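Local coordinates for hydrolase, haloacid dehalogenase-like family (Pseudomonas syringae pv. tomato, PDB 3S6J), which is a calcium-bound member of the haloacid dehalogenase-like hydrolase family that probably acts as a sugar phosphatase, the present chain holding its hydrolase domain, at residues E[167-172]-E[183-188]. Residues are numbered along the deposited sequence; the frame is centred on the assembly and turned at random.
Sequences CLVIGD and CKATGV. With CA (calcium ion), chain M.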
loop_
_atom_site.group_PDB
_atom_site.type_symbol
_atom_site.label_atom_id
_atom_site.label_comp_id
_atom_site.label_asym_id
_atom_site.label_seq_id
_atom_site.Cartn_x
_atom_site.Cartn_y
_atom_site.Cartn_z
ATOM N N CYS E 167 -13.248 24.905 7.643
ATOM C CA CYS E 167 -12.008 24.234 7.272
ATOM C C CYS E 167 -12.189 23.051 6.321
ATOM O O CYS E 167 -13.182 22.315 6.386
ATOM C CB CYS E 167 -11.255 23.778 8.521
ATOM S SG CYS E 167 -10.393 25.100 9.400
ATOM N N LEU E 168 -11.208 22.877 5.448
ATOM C CA LEU E 168 -11.128 21.698 4.609
ATOM C C LEU E 168 -9.952 20.844 5.064
ATOM O O LEU E 168 -8.799 21.287 5.044
ATOM C CB LEU E 168 -10.916 22.108 3.162
ATOM C CG LEU E 168 -11.351 21.172 2.036
ATOM C CD1 LEU E 168 -10.542 21.530 0.800
ATOM C CD2 LEU E 168 -11.148 19.721 2.395
ATOM N N VAL E 169 -10.242 19.624 5.488
ATOM C CA VAL E 169 -9.182 18.695 5.841
ATOM C C VAL E 169 -8.731 17.937 4.609
ATOM O O VAL E 169 -9.558 17.386 3.864
ATOM C CB VAL E 169 -9.618 17.718 6.961
ATOM C CG1 VAL E 169 -8.580 16.623 7.160
ATOM C CG2 VAL E 169 -9.834 18.480 8.251
ATOM N N ILE E 170 -7.419 17.925 4.378
ATOM C CA ILE E 170 -6.861 17.169 3.266
ATOM C C ILE E 170 -5.928 16.087 3.783
ATOM O O ILE E 170 -4.983 16.377 4.507
ATOM C CB ILE E 170 -6.137 18.079 2.258
ATOM C CG1 ILE E 170 -7.102 19.168 1.770
ATOM C CG2 ILE E 170 -5.593 17.251 1.101
ATOM C CD1 ILE E 170 -6.644 19.903 0.572
ATOM N N GLY E 171 -6.206 14.838 3.421
ATOM C CA GLY E 171 -5.510 13.703 4.014
ATOM C C GLY E 171 -5.468 12.516 3.074
ATOM O O GLY E 171 -6.142 12.514 2.032
ATOM N N ASP E 172 -4.662 11.517 3.408
ATOM C CA ASP E 172 -4.526 10.364 2.530
ATOM C C ASP E 172 -4.986 9.109 3.232
ATOM O O ASP E 172 -4.950 8.031 2.648
ATOM C CB ASP E 172 -3.065 10.158 2.126
ATOM C CG ASP E 172 -2.206 9.742 3.298
ATOM O OD1 ASP E 172 -2.223 10.465 4.298
ATOM O OD2 ASP E 172 -1.533 8.696 3.243
ATOM N N CYS E 183 -14.909 16.042 14.006
ATOM C CA CYS E 183 -15.073 17.453 14.356
ATOM C C CYS E 183 -15.935 18.177 13.337
ATOM O O CYS E 183 -15.966 19.404 13.304
ATOM C CB CYS E 183 -13.723 18.157 14.543
ATOM S SG CYS E 183 -12.615 18.058 13.121
ATOM N N LYS E 184 -16.628 17.402 12.510
ATOM C CA LYS E 184 -17.578 17.930 11.539
ATOM C C LYS E 184 -16.944 18.855 10.488
ATOM O O LYS E 184 -17.580 19.800 10.033
ATOM C CB LYS E 184 -18.731 18.656 12.261
ATOM C CG LYS E 184 -19.397 17.839 13.414
ATOM C CD LYS E 184 -19.618 16.385 13.016
ATOM C CE LYS E 184 -20.738 15.702 13.805
ATOM N NZ LYS E 184 -20.773 16.144 15.197
ATOM N N ALA E 185 -15.692 18.602 10.122
ATOM C CA ALA E 185 -15.059 19.351 9.038
ATOM C C ALA E 185 -15.332 18.641 7.707
ATOM O O ALA E 185 -15.890 17.545 7.667
ATOM C CB ALA E 185 -13.559 19.487 9.279
ATOM N N THR E 186 -14.936 19.255 6.610
ATOM C CA THR E 186 -15.128 18.617 5.318
ATOM C C THR E 186 -13.847 17.919 4.947
ATOM O O THR E 186 -12.796 18.539 4.914
ATOM C CB THR E 186 -15.479 19.636 4.249
ATOM O OG1 THR E 186 -16.641 20.357 4.666
ATOM C CG2 THR E 186 -15.736 18.939 2.905
ATOM N N GLY E 187 -13.943 16.620 4.695
ATOM C CA GLY E 187 -12.776 15.808 4.426
ATOM C C GLY E 187 -12.628 15.498 2.955
ATOM O O GLY E 187 -13.602 15.181 2.260
ATOM N N VAL E 188 -11.396 15.604 2.482
ATOM C CA VAL E 188 -11.045 15.321 1.095
ATOM C C VAL E 188 -9.844 14.381 1.111
ATOM O O VAL E 188 -8.856 14.639 1.818
ATOM C CB VAL E 188 -10.702 16.613 0.334
ATOM C CG1 VAL E 188 -9.978 16.302 -0.966
ATOM C CG2 VAL E 188 -11.975 17.410 0.065
HETATM CA CA CA M . -0.834 10.401 6.260
HETATM O O HOH W 1 -0.867 7.758 5.876
HETATM O O HOH W 2 0.607 9.682 8.237
HETATM O O HOH W 3 -2.678 10.273 7.829
#
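Three backbone hydrogen bonds pair Val169 and Gly171 with Thr186 and Val188 as neighbouring parallel strands. Val169 N donates to Thr186 O at 2.8 Å. Val169 O in turn accepts from Val188 N at 2.9 Å, and Gly171 N reaches Val188 O at 3.1 Å; all three N-H...O angles are at least 148°. Val188 O also receives a CA-H...O contact from Ile170 CA at 3.5 Å. The register Leu168–Thr186, Val169–Gly187, Ile170–Val188 and a 28° angle between strand directions fit this pairing. Helix 174-182 links the strands as a beta-alpha-beta unit of the Rossmann-like HAD core, in which strand 8-11 flanks strand 167-171 on its other edge. A Schellman motif with Lys184 at positive phi ends that helix. On the face shared by Leu168, Thr186, Ile170 and Val188, Leu168 holds CG anti to the backbone N (chi1 -155°), and its CD2 presses on Val188 CG2 at 3.4 Å, a tight carbon pair. Leu168 CD2 also lies 3.2 Å from Thr186 O, a close approach without a hydrogen bond. On the other face, Val169 CG2 meets Ala185 CB at 4.0 Å, and Phe153 of helix 151-160 also touches Val169. Metal coordination follows strand 167-171: Asp172 OD1 binds calcium at 2.4 Å, three waters bind alongside, and Asp12 OD2 and Asp14 O complete the site. Water 1 also donates to Asp172 OD2.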